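Local structure of LbaCas13a H328A (C2c2) (Lachnospiraceae bacterium NK4A179, 5WLH) at residues A[1267-1270]-A[1271-1275]; A[1010-1013]-A[1014-1018]. The protein binds a pre-crRNA and, as an RNA-guided CRISPR-Cas13a nuclease, probably recognises and cuts RNA matched to its spacer. All coordinates share one frame; numbering follows the deposited sequence.

Going from the N terminus, interaction 2 comes first, in helix 1008-1017, and is complete well before interaction 1 begins in helix 1262-1273. The two are in series and neither nest nor cross. Neither closes a long loop: each joins successive turns toward the C-terminal end of one helix. The centres of interaction 1 and interaction 2 lie about 50 Å apart. Segments 1010-1018 sit far from the centre of the chain, packing against helix 1062-1075 and the short strand 1030-1031. Segments 1267-1275 are deep inside, where helices 1106-1145, 1239-1250 and 1284-1294 meet the antiparallel sheet containing strand 1321-1330, and here the guide RNA is touched directly.

Interaction 1: A[1267-1270]-A[1271-1275]; sequences SEVF and DRFFT. With nucleotides of chain B.
Glu1268 and Arg1272, one helical turn apart, meet through a side-on salt bridge that uses a single carboxylate oxygen. Glu1268 OE1 receives Arg1272 NH2 at 2.9 Å and Arg1272 NE at 3.0 Å, both arriving from the same face of the carboxylate. OE1 itself lies close to the guanidinium plane, and the two flat groups are turned 38° apart. Glu1268 gets there as a fully extended chain, whereas Arg1272 starts with CG wedged between its backbone N and carbonyl carbon (chi1 58°) and then runs straight out to NE. Glu1238 and the carbonyl of Met1309 hold the other end of the guanidinium at NH1.

The apolar side is built round Val1269. Its CG1 branch sits 3.9 Å from Phe1273 CB, and it also packs against Phe1274 CE2, with the valine and Phe1274 lying side by side and pointing the same way. Phe1273 CD2 lies over one face of the Phe1274 ring, off-centre toward the rim. Trp1125 of helix 1106-1145 adds an edge-to-face contact to Phe1274.

At this end the helix unwinds through a wider turn, and a water takes up the next bond: it donates to Phe1270 O at 2.9 Å and accepts from Phe1274 N at 2.9 Å.

Asp1271 and Phe1270 turn to the RNA. The 2'-hydroxyl O2' of A3 of chain B donates to Asp1271 OD1 in a very short bond of 2.5 Å, while Ala1326 N also reaches OD1 and Lys1308 pairs with OD2. Phe1270 brings its ring edge to the next sugar, CE2 lying 3.5 Å from O2' of A4 of chain B. Ribose recognition by a helix end set beside an antiparallel sheet makes this part of the guide-RNA binding site.

Interaction 2: A[1010-1013]-A[1014-1018]; sequences DSLN and RFCNS
Leu1012 and Cys1016 form the tight side of a regular alpha-helix, part of helix 1008-1017 toward its C-terminal end. Leu1012 CD1 touches Cys1016 SG at 3.8 Å, the thiol being carried back along the helix because SG stands beside its own backbone N (chi1 -58°). Underneath, Cys1016 N donates to Leu1012 O at 3.0 Å. Both side chains press on Tyr1030 of the short strand 1030-1031. Phe1015 extends this buried face: its CB rests by the carbonyls of Ser1011 and Leu1012, while its ring turns away from the helix toward Phe1001, Val1026 and Ile1065, the last on helix 1062-1075. The chain leaving the helix is held too, since Ser1018 OG donates to Phe1015 O.

The other side is looser and more open to solvent. Arg1014 bends at its third torsion (chi3 -65°), which folds the guanidinium back so that one face lies over the Asp1010 carbonyl and Ser1011 CA. Arg1014 NH2 comes 3.5 Å from Ser1011 CA, a contact of the flat group with backbone rather than with the neighbouring carboxylate. Asp1010 OD2 stays 5.9 Å from Arg1014 NH2, and the charge is paired instead with Asp1004, outside these two segments. The backbone below is firm all the same, with Arg1014 N donating nearly straight to Asp1010 O at 2.7 Å.

Asn1017 is exposed and Asn1013, which also touches Tyr1030, partly so; their amide planes are 73° apart. Here the backbone carbonyl of Asn1013 is gripped twice, by two nitrogens of one residue: Asn1017 N at 3.1 Å and the side-chain Asn1017 ND2 at 2.8 Å reach Asn1013 O from opposite faces of the carbonyl plane, ND2 coming from well above it.

Interaction 1: A[1267-1270]-A[1271-1275]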
loop_
_atom_site.group_PDB
_atom_site.type_symbol
_atom_site.label_atom_id
_atom_site.label_comp_id
_atom_site.label_asym_id
_atom_site.label_seq_id
_atom_site.Cartn_x
_atom_site.Cartn_y
_atom_site.Cartn_z
ATOM N N SER A 1267 3.935 4.864 -16.060
ATOM C CA SER A 1267 4.511 3.934 -17.027
ATOM C C SER A 1267 6.012 3.813 -16.831
ATOM O O SER A 1267 6.567 2.713 -16.921
ATOM C CB SER A 1267 4.236 4.389 -18.471
ATOM O OG SER A 1267 2.870 4.324 -18.781
ATOM N N GLU A 1268 6.689 4.936 -16.588
ATOM C CA GLU A 1268 8.136 4.855 -16.464
ATOM C C GLU A 1268 8.540 4.229 -15.136
ATOM O O GLU A 1268 9.554 3.521 -15.072
ATOM C CB GLU A 1268 8.779 6.230 -16.639
ATOM C CG GLU A 1268 10.302 6.107 -16.631
ATOM C CD GLU A 1268 11.010 7.416 -16.884
ATOM O OE1 GLU A 1268 12.255 7.406 -16.845
ATOM O OE2 GLU A 1268 10.329 8.440 -17.108
ATOM N N VAL A 1269 7.759 4.463 -14.078
ATOM C CA VAL A 1269 7.987 3.747 -12.826
ATOM C C VAL A 1269 7.882 2.247 -13.070
ATOM O O VAL A 1269 8.777 1.472 -12.722
ATOM C CB VAL A 1269 6.997 4.232 -11.748
ATOM C CG1 VAL A 1269 7.019 3.289 -10.524
ATOM C CG2 VAL A 1269 7.323 5.663 -11.330
ATOM N N PHE A 1270 6.787 1.820 -13.695
ATOM C CA PHE A 1270 6.613 0.411 -14.031
ATOM C C PHE A 1270 7.780 -0.108 -14.866
ATOM O O PHE A 1270 8.260 -1.224 -14.653
ATOM C CB PHE A 1270 5.298 0.222 -14.794
ATOM C CG PHE A 1270 5.015 -1.197 -15.179
ATOM C CD1 PHE A 1270 4.811 -2.165 -14.198
ATOM C CD2 PHE A 1270 4.889 -1.558 -16.521
ATOM C CE1 PHE A 1270 4.543 -3.480 -14.532
ATOM C CE2 PHE A 1270 4.618 -2.864 -16.876
ATOM C CZ PHE A 1270 4.420 -3.829 -15.885
ATOM N N ASP A 1271 8.233 0.687 -15.825
ATOM C CA ASP A 1271 9.247 0.203 -16.750
ATOM C C ASP A 1271 10.589 0.017 -16.062
ATOM O O ASP A 1271 11.269 -0.993 -16.289
ATOM C CB ASP A 1271 9.396 1.163 -17.923
ATOM C CG ASP A 1271 10.451 0.684 -18.905
ATOM O OD1 ASP A 1271 10.105 -0.108 -19.815
ATOM O OD2 ASP A 1271 11.624 1.063 -18.732
ATOM N N ARG A 1272 10.997 0.971 -15.206
ATOM C CA ARG A 1272 12.370 0.896 -14.719
ATOM C C ARG A 1272 12.642 1.458 -13.330
ATOM O O ARG A 1272 13.816 1.510 -12.950
ATOM C CB ARG A 1272 13.323 1.602 -15.706
ATOM C CG ARG A 1272 13.019 3.073 -15.969
ATOM C CD ARG A 1272 14.111 3.628 -16.896
ATOM N NE ARG A 1272 13.845 4.969 -17.398
ATOM C CZ ARG A 1272 14.629 5.566 -18.296
ATOM N NH1 ARG A 1272 15.693 4.915 -18.760
ATOM N NH2 ARG A 1272 14.361 6.791 -18.717
ATOM N N PHE A 1273 11.642 1.881 -12.549
ATOM C CA PHE A 1273 11.989 2.375 -11.223
ATOM C C PHE A 1273 12.189 1.231 -10.236
ATOM O O PHE A 1273 12.980 1.347 -9.293
ATOM C CB PHE A 1273 10.901 3.335 -10.737
ATOM C CG PHE A 1273 11.332 4.258 -9.636
ATOM C CD1 PHE A 1273 12.268 5.258 -9.865
ATOM C CD2 PHE A 1273 10.779 4.133 -8.362
ATOM C CE1 PHE A 1273 12.652 6.110 -8.849
ATOM C CE2 PHE A 1273 11.158 4.998 -7.340
ATOM C CZ PHE A 1273 12.082 5.988 -7.586
ATOM N N PHE A 1274 11.505 0.107 -10.449
ATOM C CA PHE A 1274 11.549 -1.027 -9.542
ATOM C C PHE A 1274 12.223 -2.225 -10.193
ATOM O O PHE A 1274 11.797 -3.369 -10.044
ATOM C CB PHE A 1274 10.136 -1.363 -9.065
ATOM C CG PHE A 1274 9.640 -0.407 -8.042
ATOM C CD1 PHE A 1274 10.291 -0.309 -6.810
ATOM C CD2 PHE A 1274 8.561 0.421 -8.299
ATOM C CE1 PHE A 1274 9.849 0.592 -5.842
ATOM C CE2 PHE A 1274 8.107 1.324 -7.331
ATOM C CZ PHE A 1274 8.746 1.406 -6.108
ATOM N N THR A 1275 13.339 -1.967 -10.880
ATOM C CA THR A 1275 14.158 -3.058 -11.374
ATOM C C THR A 1275 14.667 -3.944 -10.253
ATOM O O THR A 1275 14.998 -5.109 -10.490
ATOM C CB THR A 1275 15.353 -2.482 -12.144
ATOM O OG1 THR A 1275 16.036 -1.550 -11.290
ATOM C CG2 THR A 1275 14.864 -1.751 -13.377
ATOM P P A B 4 11.439 -5.719 -19.948
ATOM O OP1 A B 4 11.694 -6.062 -18.515
ATOM O OP2 A B 4 11.684 -6.719 -21.019
ATOM O "O5'" A B 4 9.925 -5.266 -20.094
ATOM C "C5'" A B 4 9.387 -4.257 -19.255
ATOM C "C4'" A B 4 8.023 -3.861 -19.736
ATOM O "O4'" A B 4 8.123 -3.295 -21.066
ATOM C "C3'" A B 4 7.043 -5.005 -19.900
ATOM O "O3'" A B 4 6.440 -5.372 -18.677
ATOM C "C2'" A B 4 6.061 -4.451 -20.921
ATOM O "O2'" A B 4 5.186 -3.509 -20.313
ATOM C "C1'" A B 4 7.005 -3.680 -21.836
ATOM N N9 A B 4 7.493 -4.502 -22.958
ATOM C C8 A B 4 8.706 -5.125 -23.120
ATOM N N7 A B 4 8.817 -5.754 -24.271
ATOM C C5 A B 4 7.604 -5.509 -24.903
ATOM C C6 A B 4 7.060 -5.893 -26.150
ATOM N N6 A B 4 7.700 -6.636 -27.055
ATOM N N1 A B 4 5.817 -5.457 -26.447
ATOM C C2 A B 4 5.150 -4.712 -25.561
ATOM N N3 A B 4 5.554 -4.295 -24.360
ATOM C C4 A B 4 6.784 -4.740 -24.097
ATOM P P A B 3 16.486 -5.944 -22.237
ATOM O OP1 A B 3 15.608 -6.925 -21.544
ATOM O OP2 A B 3 17.174 -6.308 -23.501
ATOM O "O5'" A B 3 15.690 -4.616 -22.579
ATOM C "C5'" A B 3 14.306 -4.649 -22.753
ATOM C "C4'" A B 3 13.663 -3.504 -22.031
ATOM O "O4'" A B 3 13.503 -2.407 -22.966
ATOM C "C3'" A B 3 12.259 -3.826 -21.549
ATOM O "O3'" A B 3 12.265 -4.380 -20.246
ATOM C "C2'" A B 3 11.535 -2.503 -21.675
ATOM O "O2'" A B 3 11.894 -1.647 -20.602
ATOM C "C1'" A B 3 12.180 -1.949 -22.945
ATOM N N9 A B 3 11.545 -2.451 -24.176
ATOM C C8 A B 3 12.148 -3.210 -25.166
ATOM N N7 A B 3 11.351 -3.495 -26.170
ATOM C C5 A B 3 10.149 -2.887 -25.814
ATOM C C6 A B 3 8.905 -2.797 -26.463
ATOM N N6 A B 3 8.663 -3.382 -27.639
ATOM N N1 A B 3 7.910 -2.103 -25.858
ATOM C C2 A B 3 8.169 -1.530 -24.675
ATOM N N3 A B 3 9.303 -1.543 -23.974
ATOM C C4 A B 3 10.258 -2.238 -24.600
HETATM O O HOH W 1 10.374 -1.274 -12.686
#

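Interaction 2: A[1010-1013]-A[1014-1018]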
loop_
_atom_site.group_PDB
_atom_site.type_symbol
_atom_site.label_atom_id
_atom_site.label_comp_id
_atom_site.label_asym_id
_atom_site.label_seq_id
_atom_site.Cartn_x
_atom_site.Cartn_y
_atom_site.Cartn_z
ATOM N N ASP A 1010 -16.760 43.758 -11.283
ATOM C CA ASP A 1010 -18.073 44.143 -11.794
ATOM C C ASP A 1010 -18.649 43.076 -12.713
ATOM O O ASP A 1010 -19.851 42.790 -12.663
ATOM C CB ASP A 1010 -17.979 45.480 -12.526
ATOM C CG ASP A 1010 -17.721 46.633 -11.588
ATOM O OD1 ASP A 1010 -18.266 46.609 -10.463
ATOM O OD2 ASP A 1010 -16.965 47.553 -11.972
ATOM N N SER A 1011 -17.805 42.479 -13.557
ATOM C CA SER A 1011 -18.269 41.413 -14.433
ATOM C C SER A 1011 -18.824 40.238 -13.635
ATOM O O SER A 1011 -19.786 39.591 -14.069
ATOM C CB SER A 1011 -17.127 40.962 -15.341
ATOM O OG SER A 1011 -17.621 40.474 -16.571
ATOM N N LEU A 1012 -18.245 39.958 -12.464
ATOM C CA LEU A 1012 -18.765 38.900 -11.604
ATOM C C LEU A 1012 -20.024 39.351 -10.874
ATOM O O LEU A 1012 -20.957 38.564 -10.694
ATOM C CB LEU A 1012 -17.689 38.455 -10.605
ATOM C CG LEU A 1012 -18.096 37.463 -9.508
ATOM C CD1 LEU A 1012 -18.681 36.186 -10.104
ATOM C CD2 LEU A 1012 -16.918 37.145 -8.587
ATOM N N ASN A 1013 -20.063 40.617 -10.446
ATOM C CA ASN A 1013 -21.261 41.133 -9.791
ATOM C C ASN A 1013 -22.436 41.178 -10.762
ATOM O O ASN A 1013 -23.569 40.855 -10.388
ATOM C CB ASN A 1013 -20.979 42.517 -9.205
ATOM C CG ASN A 1013 -22.173 43.094 -8.466
ATOM O OD1 ASN A 1013 -22.620 42.554 -7.451
ATOM N ND2 ASN A 1013 -22.697 44.202 -8.974
ATOM N N ARG A 1014 -22.182 41.574 -12.012
ATOM C CA ARG A 1014 -23.223 41.537 -13.036
ATOM C C ARG A 1014 -23.748 40.121 -13.231
ATOM O O ARG A 1014 -24.960 39.906 -13.369
ATOM C CB ARG A 1014 -22.674 42.080 -14.357
ATOM C CG ARG A 1014 -23.392 43.308 -14.891
ATOM C CD ARG A 1014 -22.758 43.792 -16.192
ATOM N NE ARG A 1014 -21.391 44.277 -16.009
ATOM C CZ ARG A 1014 -20.314 43.715 -16.555
ATOM N NH1 ARG A 1014 -20.438 42.639 -17.323
ATOM N NH2 ARG A 1014 -19.111 44.228 -16.333
ATOM N N PHE A 1015 -22.844 39.142 -13.235
ATOM C CA PHE A 1015 -23.224 37.758 -13.492
ATOM C C PHE A 1015 -24.095 37.201 -12.371
ATOM O O PHE A 1015 -25.064 36.480 -12.634
ATOM C CB PHE A 1015 -21.960 36.922 -13.676
ATOM C CG PHE A 1015 -22.214 35.493 -14.038
ATOM C CD1 PHE A 1015 -22.491 35.138 -15.347
ATOM C CD2 PHE A 1015 -22.139 34.497 -13.076
ATOM C CE1 PHE A 1015 -22.706 33.821 -15.688
ATOM C CE2 PHE A 1015 -22.353 33.179 -13.412
ATOM C CZ PHE A 1015 -22.637 32.837 -14.719
ATOM N N CYS A 1016 -23.772 37.526 -11.116
ATOM C CA CYS A 1016 -24.565 37.013 -10.004
ATOM C C CYS A 1016 -25.905 37.723 -9.889
ATOM O O CYS A 1016 -26.862 37.155 -9.353
ATOM C CB CYS A 1016 -23.791 37.145 -8.692
ATOM S SG CYS A 1016 -22.199 36.290 -8.689
ATOM N N ASN A 1017 -25.989 38.963 -10.355
ATOM C CA ASN A 1017 -27.240 39.707 -10.336
ATOM C C ASN A 1017 -28.079 39.476 -11.586
ATOM O O ASN A 1017 -29.193 40.001 -11.675
ATOM C CB ASN A 1017 -26.963 41.201 -10.160
ATOM C CG ASN A 1017 -26.641 41.558 -8.726
ATOM O OD1 ASN A 1017 -27.515 41.532 -7.857
ATOM N ND2 ASN A 1017 -25.378 41.880 -8.464
ATOM N N SER A 1018 -27.574 38.702 -12.539
ATOM C CA SER A 1018 -28.332 38.349 -13.727
ATOM C C SER A 1018 -29.294 37.202 -13.432
ATOM O O SER A 1018 -29.084 36.403 -12.514
ATOM C CB SER A 1018 -27.383 37.957 -14.854
ATOM O OG SER A 1018 -26.956 36.618 -14.683
#